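Local atomic coordinates of hypothetical protein (Exiguobacterium sibiricum, PDB entry 2HKV), a protein that is of unknown function but belongs to the DinB superfamily of helical-bundle proteins and binds a nickel ion through three histidines. Residues 3-8 with 113-118; 33-38 with 43-48; 55-60 with 118-123. All coordinates share one frame; numbering follows the deposited sequence. Where two conformers were deposited one is given.

Contact 1 (3-8 with 113-118); sequences TDWQQA and STTGWL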
# COMPACT_ATOMS: atom_id res chain seq x y z
N THR A 3 -16.86 14.04 -3.86
CA THR A 3 -17.55 12.76 -3.84
C THR A 3 -17.07 11.86 -2.73
O THR A 3 -16.02 12.10 -2.10
CB THR A 3 -17.29 12.03 -5.18
OG1 THR A 3 -15.90 11.75 -5.26
CG2 THR A 3 -17.72 12.89 -6.41
N ASP A 4 -17.80 10.77 -2.52
CA ASP A 4 -17.41 9.82 -1.50
C ASP A 4 -16.02 9.20 -1.78
O ASP A 4 -15.22 9.02 -0.84
CB ASP A 4 -18.50 8.77 -1.31
CG ASP A 4 -19.55 9.21 -0.27
OD1 ASP A 4 -19.82 10.43 -0.20
OD2 ASP A 4 -20.06 8.34 0.49
N TRP A 5 -15.69 8.94 -3.04
CA TRP A 5 -14.34 8.43 -3.36
C TRP A 5 -13.28 9.51 -3.15
O TRP A 5 -12.19 9.21 -2.68
CB TRP A 5 -14.26 7.83 -4.77
CG TRP A 5 -14.36 8.80 -5.93
CD1 TRP A 5 -15.49 9.16 -6.60
CD2 TRP A 5 -13.29 9.48 -6.56
NE1 TRP A 5 -15.20 10.08 -7.60
CE2 TRP A 5 -13.83 10.26 -7.60
CE3 TRP A 5 -11.90 9.51 -6.34
CZ2 TRP A 5 -13.03 11.07 -8.44
CZ3 TRP A 5 -11.12 10.31 -7.15
CH2 TRP A 5 -11.68 11.07 -8.20
N GLN A 6 -13.56 10.78 -3.50
CA GLN A 6 -12.58 11.84 -3.25
C GLN A 6 -12.34 12.02 -1.76
O GLN A 6 -11.19 12.24 -1.32
CB GLN A 6 -13.04 13.17 -3.82
CG GLN A 6 -13.00 13.20 -5.37
CD GLN A 6 -13.84 14.28 -6.03
OE1 GLN A 6 -14.85 14.75 -5.53
NE2 GLN A 6 -13.42 14.63 -7.23
N GLN A 7 -13.42 11.94 -0.97
CA GLN A 7 -13.32 11.99 0.49
C GLN A 7 -12.44 10.87 1.03
O GLN A 7 -11.59 11.09 1.91
CB GLN A 7 -14.71 11.87 1.09
CG GLN A 7 -14.72 11.81 2.58
CD GLN A 7 -16.16 11.71 3.19
OE1 GLN A 7 -17.04 10.91 2.76
NE2 GLN A 7 -16.40 12.55 4.20
N ALA A 8 -12.63 9.68 0.49
CA ALA A 8 -11.89 8.47 0.92
C ALA A 8 -10.41 8.62 0.60
O ALA A 8 -9.53 8.35 1.43
CB ALA A 8 -12.41 7.32 0.21
N SER A 113 -7.90 5.29 -16.12
CA SER A 113 -8.75 6.45 -15.89
C SER A 113 -8.12 7.41 -14.89
O SER A 113 -7.16 7.06 -14.23
CB SER A 113 -10.09 5.99 -15.34
OG SER A 113 -9.94 5.40 -14.07
N THR A 114 -8.65 8.63 -14.80
CA THR A 114 -8.26 9.60 -13.76
C THR A 114 -8.42 8.98 -12.37
O THR A 114 -7.54 9.06 -11.50
CB THR A 114 -9.14 10.90 -13.87
OG1 THR A 114 -9.12 11.40 -15.21
CG2 THR A 114 -8.64 11.98 -12.94
N THR A 115 -9.56 8.33 -12.16
CA THR A 115 -9.82 7.70 -10.85
C THR A 115 -8.85 6.56 -10.56
O THR A 115 -8.33 6.40 -9.45
CB THR A 115 -11.29 7.24 -10.76
OG1 THR A 115 -12.11 8.35 -11.11
CG2 THR A 115 -11.59 6.88 -9.46
N GLY A 116 -8.56 5.75 -11.57
CA GLY A 116 -7.54 4.71 -11.43
C GLY A 116 -6.14 5.22 -11.14
O GLY A 116 -5.48 4.69 -10.27
N TRP A 117 -5.71 6.28 -11.79
CA TRP A 117 -4.42 6.87 -11.48
C TRP A 117 -4.32 7.45 -10.08
O TRP A 117 -3.30 7.33 -9.42
CB TRP A 117 -4.03 7.93 -12.53
CG TRP A 117 -3.48 7.34 -13.81
CD1 TRP A 117 -4.06 7.36 -15.06
CD2 TRP A 117 -2.22 6.64 -13.96
NE1 TRP A 117 -3.23 6.70 -15.96
CE2 TRP A 117 -2.12 6.25 -15.31
CE3 TRP A 117 -1.20 6.31 -13.07
CZ2 TRP A 117 -1.03 5.55 -15.79
CZ3 TRP A 117 -0.09 5.62 -13.57
CH2 TRP A 117 -0.03 5.27 -14.93
N LEU A 118 -5.37 8.12 -9.64
CA LEU A 118 -5.42 8.60 -8.28
C LEU A 118 -5.33 7.46 -7.25
O LEU A 118 -4.63 7.57 -6.24
CB LEU A 118 -6.66 9.43 -8.09
CG LEU A 118 -6.71 10.81 -8.75
CD1 LEU A 118 -8.13 11.43 -8.85
CD2 LEU A 118 -5.68 11.78 -8.17
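Trp5 and Thr115 set the spacing here: their CA atoms, 8.8 Å apart, are the closest backbone pair between the first turns of helix 4-26 and helix 114-138, a distance bridged by side chains. Trp5 is modelled in two conformers. Its indole has CG between the backbone N and the carbonyl carbon (chi1 69°), a position that carries the ring toward helix 114-138. Thr115 CG2 stands over one face, 4.1 Å from the centroid of the six-membered ring and 10° off its normal, a clear CH-pi contact. Thr115 OG1 lies over the same face, 3.9 Å from Trp5 CZ2. Leu118 comes in at the ring edge instead, its CD1 in the ring plane and 3.6 Å from Trp5 CZ3. On the opposite face lies Gln6 CG, 3.6 Å above the plane. The capping box that starts helix 4-26 helps hold Gln6 there: Gln6 N donates to Thr3 OG1 at 3.1 Å, while Thr3 N donates to Gln6 OE1 at 2.7 Å. Ser113 caps helix 114-138 in turn, its OG accepting from Gly116 N. Leu97 of helix 82-98 touches both Trp5 and Leu118, and Thr115 of the second subunit also packs on Trp5. An alanine in place of Thr115 would lack CG2 and OG1, and the indole would probably lose its CH-pi partner and become freer to turn. No hydrogen bond joins the two segments, so they are held together by dispersion and CH-pi contact alone.

Contact 2 (33-38 with 43-48); sequences DKRPIS and VYEVAV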
# COMPACT_ATOMS: atom_id res chain seq x y z
N ASP A 33 22.46 6.63 4.22
CA ASP A 33 23.04 5.80 3.17
C ASP A 33 23.01 4.30 3.43
O ASP A 33 23.49 3.52 2.61
CB ASP A 33 24.51 6.22 2.90
CG ASP A 33 24.58 7.57 2.22
OD1 ASP A 33 23.78 7.79 1.27
OD2 ASP A 33 25.41 8.41 2.65
N LYS A 34 22.48 3.90 4.58
CA LYS A 34 22.33 2.49 4.90
C LYS A 34 21.38 1.81 3.89
O LYS A 34 20.36 2.40 3.45
CB LYS A 34 21.83 2.31 6.35
CG LYS A 34 22.88 2.60 7.44
CD LYS A 34 22.98 1.41 8.44
CE LYS A 34 23.90 1.65 9.67
NZ LYS A 34 24.06 3.09 10.19
N ARG A 35 21.72 0.57 3.55
CA ARG A 35 20.88 -0.29 2.69
C ARG A 35 20.60 -1.58 3.44
O ARG A 35 21.35 -2.53 3.30
CB ARG A 35 21.59 -0.63 1.36
CG ARG A 35 22.07 0.59 0.61
CD ARG A 35 22.82 0.25 -0.70
NE ARG A 35 22.51 1.25 -1.72
CZ ARG A 35 22.98 2.50 -1.73
NH1 ARG A 35 23.81 2.94 -0.78
NH2 ARG A 35 22.60 3.33 -2.71
N PRO A 36 19.54 -1.59 4.26
CA PRO A 36 19.21 -2.76 5.08
C PRO A 36 18.87 -4.01 4.26
O PRO A 36 18.99 -5.09 4.77
CB PRO A 36 17.97 -2.29 5.88
CG PRO A 36 17.93 -0.81 5.76
CD PRO A 36 18.58 -0.49 4.45
N ILE A 37 18.39 -3.85 3.03
CA ILE A 37 18.15 -4.98 2.13
C ILE A 37 19.13 -4.91 0.95
O ILE A 37 18.94 -4.12 0.03
CB ILE A 37 16.70 -4.98 1.58
CG1 ILE A 37 15.70 -4.78 2.73
CG2 ILE A 37 16.41 -6.25 0.81
CD1 ILE A 37 14.27 -5.12 2.36
N SER A 38 20.17 -5.73 1.00
CA SER A 38 21.24 -5.69 -0.01
C SER A 38 20.61 -5.88 -1.37
O SER A 38 19.75 -6.74 -1.53
CB SER A 38 22.32 -6.76 0.26
OG SER A 38 21.91 -8.04 -0.22
N VAL A 43 17.99 3.94 2.51
CA VAL A 43 17.01 4.69 3.27
C VAL A 43 16.72 6.03 2.60
O VAL A 43 15.56 6.41 2.40
CB VAL A 43 17.53 4.98 4.72
CG1 VAL A 43 16.65 5.95 5.41
CG2 VAL A 43 17.63 3.71 5.50
N TYR A 44 17.79 6.75 2.24
CA TYR A 44 17.58 8.06 1.67
C TYR A 44 16.87 7.92 0.31
O TYR A 44 16.00 8.70 0.00
CB TYR A 44 18.90 8.82 1.52
CG TYR A 44 18.83 10.02 0.60
CD1 TYR A 44 18.25 11.21 1.00
CD2 TYR A 44 19.37 9.96 -0.69
CE1 TYR A 44 18.20 12.30 0.16
CE2 TYR A 44 19.33 11.04 -1.54
CZ TYR A 44 18.76 12.21 -1.12
OH TYR A 44 18.73 13.29 -1.98
N GLU A 45 17.27 6.95 -0.49
CA GLU A 45 16.66 6.80 -1.81
C GLU A 45 15.16 6.39 -1.76
O GLU A 45 14.38 6.87 -2.55
CB GLU A 45 17.46 5.81 -2.67
CG GLU A 45 18.84 6.30 -3.10
CD GLU A 45 19.74 5.17 -3.66
OE1 GLU A 45 19.37 3.98 -3.61
OE2 GLU A 45 20.87 5.48 -4.12
N VAL A 46 14.79 5.54 -0.80
CA VAL A 46 13.37 5.25 -0.53
C VAL A 46 12.62 6.52 -0.16
O VAL A 46 11.54 6.79 -0.67
CB VAL A 46 13.18 4.21 0.55
CG1 VAL A 46 11.67 3.83 0.70
CG2 VAL A 46 13.88 2.94 0.16
N ALA A 47 13.20 7.28 0.78
CA ALA A 47 12.62 8.53 1.23
C ALA A 47 12.39 9.54 0.13
O ALA A 47 11.34 10.15 0.10
CB ALA A 47 13.44 9.16 2.39
N VAL A 48 13.35 9.74 -0.77
CA VAL A 48 13.16 10.67 -1.87
C VAL A 48 12.02 10.21 -2.83
O VAL A 48 11.23 11.03 -3.30
CB VAL A 48 14.47 10.87 -2.69
CG1 VAL A 48 14.24 11.76 -3.92
CG2 VAL A 48 15.59 11.44 -1.79
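The guanidinium of Arg35 is met at its edge, near its plane, by Glu45 OE2, and the carboxylate behind that oxygen is turned almost square to it, the two planes being 82° apart. The second flat group, the Tyr44 ring, has Val48 CG2 over one face, 3.3 Å above the plane, a neighbour one helical turn further on. The salt bridge runs from Arg35 NH2 to Glu45 OE2 at 3.1 Å, with Glu45 OE1 somewhat farther from the same nitrogen at 3.4 Å. A side-on, two-nitrogen grip is therefore absent, and the pairing rests on one end of the guanidinium. Glu45 reaches it with an extended chain beyond CG, whereas Arg35 bends at chi3 (144°), which turns its head toward Glu45. The contact joins the loop after helix 4-26 to the first turns of helix 43-61 in the DinB bundle, the latter helix also carrying the nickel ligand His49. Beside the charged pair, Val43 N donates to Lys34 O at 3.0 Å, which fastens the incoming chain to the first turn of the helix. Val43 CG2 rests 3.7 Å from that same Lys34 O and 4.4 Å from Pro36 CD, a loose apolar touch. Pro36 in turn packs on Tyr135 and Leu138 of helix 114-138. The ammonium group of Lys34 is engaged by Asp31 in a salt bridge, and the Tyr44 hydroxyl is hydrogen-bonded to Val77 O.

Contact 3 (55-60 with 118-123); sequences EADLRI and LLEAAV
Two helices of the DinB bundle run antiparallel beside the nickel site, and Asp57 on one meets Glu120 and Ala121 on the other. The axes of helix segments 55-60 and 118-123 approach to 9.4 Å, with 151° between their directions. The approach is tightest at Asp57 and Ala121, whose CA atoms are 6.0 Å apart; the small methyl of Ala121 lets the aspartate lie across the neighbouring backbone, Asp57 CB to Ala121 CB being 4.1 Å. Asp57 OD2 comes within 2.7 Å of Glu120 OE1, the side chains crossing at about a right angle and their carboxylate planes 43° apart. Glu120 gets there by a bend at chi2 (-74°), which folds its carboxylate back against the aspartate. The same Asp57 OD2 is hydrogen-bonded to ND1 of His124, which with His49 and His128 binds the nickel ion, so Asp57 is a second-shell residue that probably helps to orient this ligand. Beside this pair the contact becomes apolar: both methyls of Leu58, CD1 and CD2, lie 4.0 Å from Leu118 CD2. On the far side of helix 43-61, Arg59 grips Glu55 side-on with NE and NH2, both to the single oxygen OE2, the NE to OE2 distance being 3.0 Å. The other oxygen of Glu55 is taken by Arg85 in a second salt bridge. Glu120 also packs on His12 of the second subunit. A buried carboxylate held to the imidazole of a metal ligand is likely to limit the rotation of that ring and to polarise it, which would couple helix packing to metal geometry through one oxygen of Asp57.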
# COMPACT_ATOMS: atom_id res chain seq x y z
N GLU A 55 3.29 13.23 -6.99
CA GLU A 55 3.29 14.16 -8.13
C GLU A 55 3.80 13.45 -9.38
O GLU A 55 3.20 13.57 -10.45
CB GLU A 55 4.11 15.40 -7.76
CG GLU A 55 4.38 16.36 -8.86
CD GLU A 55 5.02 17.66 -8.40
OE1 GLU A 55 5.10 17.94 -7.17
OE2 GLU A 55 5.46 18.43 -9.29
N ALA A 56 4.89 12.69 -9.24
CA ALA A 56 5.49 11.93 -10.33
C ALA A 56 4.43 11.09 -11.01
O ALA A 56 4.25 11.15 -12.22
CB ALA A 56 6.73 11.04 -9.84
N ASP A 57 3.68 10.31 -10.22
CA ASP A 57 2.73 9.42 -10.85
C ASP A 57 1.67 10.18 -11.61
O ASP A 57 1.21 9.71 -12.64
CB ASP A 57 2.07 8.48 -9.83
CG ASP A 57 3.03 7.40 -9.28
OD1 ASP A 57 4.30 7.45 -9.48
OD2 ASP A 57 2.53 6.47 -8.60
N LEU A 58 1.24 11.33 -11.11
CA LEU A 58 0.18 12.05 -11.77
C LEU A 58 0.68 12.76 -13.01
O LEU A 58 -0.07 12.90 -13.96
CB LEU A 58 -0.53 13.02 -10.81
CG LEU A 58 -1.40 12.33 -9.72
CD1 LEU A 58 -2.14 13.37 -8.95
CD2 LEU A 58 -2.35 11.34 -10.30
N ARG A 59 1.94 13.18 -13.01
CA ARG A 59 2.59 13.72 -14.20
C ARG A 59 2.73 12.66 -15.29
O ARG A 59 2.43 12.92 -16.48
CB ARG A 59 3.97 14.28 -13.83
CG ARG A 59 3.91 15.58 -13.04
CD ARG A 59 5.25 16.31 -12.86
NE ARG A 59 5.00 17.56 -12.15
CZ ARG A 59 4.79 18.75 -12.71
NH1 ARG A 59 4.85 18.90 -14.02
NH2 ARG A 59 4.51 19.80 -11.95
N ILE A 60 3.23 11.49 -14.91
CA ILE A 60 3.23 10.33 -15.79
C ILE A 60 1.83 10.11 -16.40
O ILE A 60 1.74 9.82 -17.60
CB ILE A 60 3.75 9.06 -15.06
CG1 ILE A 60 5.27 9.15 -14.88
CG2 ILE A 60 3.32 7.77 -15.79
CD1 ILE A 60 5.80 8.39 -13.64
N LEU A 118 -5.37 8.12 -9.64
CA LEU A 118 -5.42 8.60 -8.28
C LEU A 118 -5.33 7.46 -7.25
O LEU A 118 -4.63 7.57 -6.24
CB LEU A 118 -6.66 9.43 -8.09
CG LEU A 118 -6.71 10.81 -8.75
CD1 LEU A 118 -8.13 11.43 -8.85
CD2 LEU A 118 -5.68 11.78 -8.17
N LEU A 119 -6.00 6.35 -7.54
CA LEU A 119 -5.84 5.17 -6.67
C LEU A 119 -4.44 4.56 -6.80
O LEU A 119 -3.85 4.12 -5.78
CB LEU A 119 -6.92 4.12 -6.95
CG LEU A 119 -6.82 2.76 -6.22
CD1 LEU A 119 -6.79 2.95 -4.70
CD2 LEU A 119 -8.01 1.89 -6.67
N GLU A 120 -3.86 4.51 -8.01
CA GLU A 120 -2.54 3.93 -8.20
C GLU A 120 -1.51 4.66 -7.37
O GLU A 120 -0.65 4.03 -6.77
CB GLU A 120 -2.15 3.96 -9.68
CG GLU A 120 -0.84 3.23 -10.07
CD GLU A 120 0.43 3.99 -9.64
OE1 GLU A 120 0.39 5.23 -9.58
OE2 GLU A 120 1.49 3.36 -9.38
N ALA A 121 -1.62 5.97 -7.27
CA ALA A 121 -0.59 6.74 -6.59
C ALA A 121 -0.77 6.44 -5.10
O ALA A 121 0.21 6.36 -4.38
CB ALA A 121 -0.75 8.22 -6.88
N ALA A 122 -2.01 6.31 -4.64
CA ALA A 122 -2.30 5.96 -3.24
C ALA A 122 -1.64 4.61 -2.80
O ALA A 122 -0.90 4.54 -1.80
CB ALA A 122 -3.84 5.94 -2.96
N VAL A 123 -1.90 3.55 -3.54
CA VAL A 123 -1.33 2.25 -3.21
C VAL A 123 0.17 2.22 -3.41
O VAL A 123 0.86 1.52 -2.69
CB VAL A 123 -2.04 1.06 -3.97
CG1 VAL A 123 -3.51 1.01 -3.58
CG2 VAL A 123 -1.88 1.14 -5.49

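Contact 3 is the buried one, contact 1 is partly buried and contact 2 lies at the surface. Contacts 1 and 3 both use helix 114-138 and share Leu118, whose two methyls divide between helix 4-26 and helix 43-61; their centres are 11 Å apart. Contacts 2 and 3 lie along helix 43-61, on opposite sides of the chain's centre. The chemistry follows position: aromatic and apolar contact between helix starts in contact 1, an outer salt bridge and a backbone bond in contact 2, and acidic groups beside a metal ligand in contact 3. All three also touch the second subunit.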